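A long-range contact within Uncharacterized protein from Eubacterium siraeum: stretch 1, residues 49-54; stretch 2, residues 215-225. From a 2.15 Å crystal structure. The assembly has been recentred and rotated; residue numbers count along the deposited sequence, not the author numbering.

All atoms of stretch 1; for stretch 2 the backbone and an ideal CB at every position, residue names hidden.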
# COMPACT_ATOMS: atom_id res chain seq x y z
N LYS A 49 -6.19 0.74 -16.75
CA LYS A 49 -6.75 -0.18 -17.76
C LYS A 49 -7.55 -1.31 -17.08
O LYS A 49 -8.62 -1.68 -17.57
CB LYS A 49 -5.63 -0.78 -18.63
CG LYS A 49 -6.12 -1.41 -19.93
CD LYS A 49 -5.05 -2.28 -20.59
CE LYS A 49 -5.20 -3.75 -20.26
NZ LYS A 49 -4.15 -4.57 -20.92
N ASN A 50 -7.05 -1.82 -15.93
CA ASN A 50 -7.65 -2.92 -15.17
C ASN A 50 -8.57 -2.43 -14.03
O ASN A 50 -9.19 -3.27 -13.36
CB ASN A 50 -6.54 -3.80 -14.59
CG ASN A 50 -5.94 -4.76 -15.59
OD1 ASN A 50 -5.23 -4.36 -16.51
ND2 ASN A 50 -6.20 -6.04 -15.40
N ASN A 51 -8.69 -1.10 -13.82
CA ASN A 51 -9.50 -0.49 -12.75
C ASN A 51 -9.18 -1.18 -11.41
O ASN A 51 -10.08 -1.57 -10.67
CB ASN A 51 -11.02 -0.54 -13.07
CG ASN A 51 -11.46 0.33 -14.21
OD1 ASN A 51 -11.87 -0.14 -15.27
ND2 ASN A 51 -11.40 1.64 -14.02
N THR A 52 -7.88 -1.36 -11.15
CA THR A 52 -7.43 -2.03 -9.93
C THR A 52 -6.27 -1.27 -9.29
O THR A 52 -5.56 -0.50 -9.94
CB THR A 52 -7.09 -3.53 -10.19
OG1 THR A 52 -7.14 -4.24 -8.95
CG2 THR A 52 -5.73 -3.74 -10.87
N PHE A 53 -6.10 -1.52 -7.99
CA PHE A 53 -5.03 -1.02 -7.15
C PHE A 53 -4.25 -2.25 -6.68
O PHE A 53 -4.86 -3.14 -6.09
CB PHE A 53 -5.61 -0.20 -5.98
CG PHE A 53 -6.27 1.09 -6.41
CD1 PHE A 53 -5.53 2.27 -6.51
CD2 PHE A 53 -7.63 1.14 -6.68
CE1 PHE A 53 -6.14 3.48 -6.88
CE2 PHE A 53 -8.24 2.34 -7.07
CZ PHE A 53 -7.50 3.51 -7.16
N VAL A 54 -2.96 -2.36 -7.03
CA VAL A 54 -2.12 -3.52 -6.68
C VAL A 54 -1.25 -3.15 -5.48
O VAL A 54 -0.48 -2.18 -5.54
CB VAL A 54 -1.26 -4.02 -7.88
CG1 VAL A 54 -0.46 -5.28 -7.51
CG2 VAL A 54 -2.14 -4.29 -9.10
N UNK A 215 -9.55 9.67 -12.80
CA UNK A 215 -9.39 8.22 -13.01
C UNK A 215 -9.75 7.42 -11.75
O UNK A 215 -10.37 6.37 -11.87
CB UNK A 215 -7.95 7.90 -13.43
N UNK A 216 -9.33 7.90 -10.55
CA UNK A 216 -9.62 7.25 -9.26
C UNK A 216 -11.15 7.15 -9.09
O UNK A 216 -11.65 6.04 -8.93
CB UNK A 216 -8.99 8.03 -8.10
N UNK A 217 -11.88 8.27 -9.18
CA UNK A 217 -13.34 8.31 -9.02
C UNK A 217 -14.00 7.41 -10.08
O UNK A 217 -14.90 6.65 -9.73
CB UNK A 217 -13.86 9.75 -9.13
N UNK A 218 -13.49 7.43 -11.34
CA UNK A 218 -14.00 6.56 -12.40
C UNK A 218 -13.93 5.11 -11.97
O UNK A 218 -14.95 4.42 -12.06
CB UNK A 218 -13.22 6.76 -13.70
N UNK A 219 -12.74 4.62 -11.55
CA UNK A 219 -12.46 3.24 -11.15
C UNK A 219 -13.33 2.79 -9.96
O UNK A 219 -13.80 1.65 -9.95
CB UNK A 219 -10.98 3.10 -10.79
N UNK A 220 -13.51 3.66 -8.96
CA UNK A 220 -14.29 3.35 -7.76
C UNK A 220 -15.81 3.44 -8.00
O UNK A 220 -16.58 2.86 -7.23
CB UNK A 220 -13.89 4.30 -6.63
N UNK A 221 -16.24 4.17 -9.05
CA UNK A 221 -17.65 4.31 -9.43
C UNK A 221 -18.13 3.12 -10.32
O UNK A 221 -19.29 3.09 -10.74
CB UNK A 221 -17.85 5.63 -10.17
N UNK A 222 -17.23 2.15 -10.58
CA UNK A 222 -17.57 0.95 -11.37
C UNK A 222 -18.31 -0.05 -10.47
O UNK A 222 -18.16 -0.02 -9.24
CB UNK A 222 -16.31 0.31 -11.97
N UNK A 223 -19.13 -0.90 -11.07
CA UNK A 223 -19.92 -1.90 -10.36
C UNK A 223 -19.03 -3.10 -9.99
O UNK A 223 -19.19 -4.19 -10.53
CB UNK A 223 -21.11 -2.35 -11.21
N UNK A 224 -18.08 -2.87 -9.08
CA UNK A 224 -17.14 -3.90 -8.66
C UNK A 224 -17.22 -4.17 -7.17
O UNK A 224 -17.37 -3.23 -6.38
CB UNK A 224 -15.71 -3.50 -9.04
N UNK A 225 -17.08 -5.45 -6.78
CA UNK A 225 -17.02 -5.84 -5.38
C UNK A 225 -15.62 -5.58 -4.86
O UNK A 225 -15.43 -5.38 -3.65
CB UNK A 225 -17.41 -7.31 -5.20

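Position 215 lies in a helix that runs on to position 220. Its CA-to-CB bond points sideways, and no atom of stretch 1 lies within 5.5 Å of the ideal CB. Stretch 1 therefore sets little demand here, and many residues would fit. The deposited residue is A215, which does not touch stretch 1.

At position 216 the bond also points sideways, but the ideal CB is 4.8 Å from CZ of F53. An aromatic ring at that range favours an apolar side chain, such as valine, leucine, isoleucine or methionine. The residue is I216. I216 CG2 packs 4.3 Å from F53 CZ.

Position 217 is out of reach of stretch 1, which leaves its choice open. It is V217.

Position 218 points sideways, with its ideal CB 5.4 Å from ND2 of N51. A short side chain would leave N51 alone, while a long polar or aromatic one could reach it. The residue is Y218. N51 ND2 lies at the ring edge, near the ring plane, 3.3 Å from Y218 CE1. Water 1 joins the two side chains, donating to N51 OD1 (2.9 Å) and hydrogen-bonding to Y218 OH (3.3 Å).

Position 219 faces stretch 1 most directly. Its CA is 5.0 Å from the CA of N51, a close backbone approach that suits a small residue. The ideal CB is 3.6 Å from N51 ND2, a donor, and 4.7 Å from F53 CE2, an apolar ring atom. A hydroxyl could accept from the amide, and a short apolar branch could reach the ring. A small side chain with either group, or both, would suit. The residue is T219. N51 ND2 donates to T219 OG1 at 2.6 Å, with an N-H...acceptor angle of 160°. The methyl T219 CG2 sits 3.8 Å from F53 CE2.

Position 220 has nothing of stretch 1 within 5.5 Å of its ideal CB, and the bond points sideways. Only a longer side chain could reach the F53 ring, and an apolar one would suit it. The residue is L220. L220 CD2 comes 4.2 Å from F53 CE2.

Position 221 is out of reach, so stretch 1 sets no preference. S221 OG donates to the carbonyl oxygen Y218 O at 2.7 Å, back along the helix.

Position 222 points toward stretch 1, with its ideal CB 5.3 Å from N51 CG. A polar or flexible side chain would suit the amide nearby. Q222 CG lies 4.3 Å from N51 ND2, while Q222 NE2 donates to Y218 O at 3.0 Å.

Position 223 is out of reach and unconstrained by stretch 1. It is N223.

Position 224 points toward stretch 1 from a distance. The carbonyls of N50 and N51 offer acceptors, so a long donor such as lysine or arginine is favoured. K224 NZ donates to N51 O at 3.0 Å and weakly to N50 O at 3.4 Å. Water 2 accepts from K224 NZ at 2.8 Å and links it to T52 OG1, 3.0 Å from the water.

Position 225 is out of reach, so many residues would fit. It is S225.

Stretch 2 215-225: AIVYTLSQNKS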
# COMPACT_ATOMS: atom_id res chain seq x y z
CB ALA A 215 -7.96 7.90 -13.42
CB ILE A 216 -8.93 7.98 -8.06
CG1 ILE A 216 -7.39 8.00 -8.22
CG2 ILE A 216 -9.34 7.35 -6.72
CD1 ILE A 216 -6.64 8.99 -7.28
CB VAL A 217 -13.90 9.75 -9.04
CG1 VAL A 217 -15.43 9.77 -9.06
CG2 VAL A 217 -13.37 10.55 -7.86
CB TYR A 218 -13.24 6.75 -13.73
CG TYR A 218 -13.65 5.75 -14.79
CD1 TYR A 218 -13.10 4.46 -14.82
CD2 TYR A 218 -14.58 6.08 -15.77
CE1 TYR A 218 -13.52 3.52 -15.76
CE2 TYR A 218 -14.99 5.15 -16.73
CZ TYR A 218 -14.45 3.87 -16.72
OH TYR A 218 -14.82 2.95 -17.67
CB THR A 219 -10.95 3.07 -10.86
OG1 THR A 219 -10.27 2.96 -12.11
CG2 THR A 219 -10.61 1.85 -10.01
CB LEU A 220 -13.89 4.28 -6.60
CG LEU A 220 -12.44 4.28 -6.16
CD1 LEU A 220 -12.18 5.44 -5.20
CD2 LEU A 220 -12.04 2.95 -5.51
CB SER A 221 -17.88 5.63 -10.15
OG SER A 221 -17.28 5.62 -11.44
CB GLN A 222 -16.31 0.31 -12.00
CG GLN A 222 -15.51 1.24 -12.95
CD GLN A 222 -16.33 1.76 -14.11
OE1 GLN A 222 -16.75 1.00 -15.00
NE2 GLN A 222 -16.59 3.06 -14.13
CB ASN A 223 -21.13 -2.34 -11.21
CG ASN A 223 -22.22 -3.03 -10.43
OD1 ASN A 223 -22.59 -2.62 -9.31
ND2 ASN A 223 -22.79 -4.07 -11.01
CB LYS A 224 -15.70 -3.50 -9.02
CG LYS A 224 -15.28 -3.81 -10.45
CD LYS A 224 -13.83 -3.39 -10.71
CE LYS A 224 -12.92 -4.55 -11.03
NZ LYS A 224 -11.48 -4.16 -10.99
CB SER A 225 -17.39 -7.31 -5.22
OG SER A 225 -18.75 -7.50 -5.59
O HOH W 1 -12.43 0.75 -17.98
O HOH W 2 -9.82 -5.65 -9.26
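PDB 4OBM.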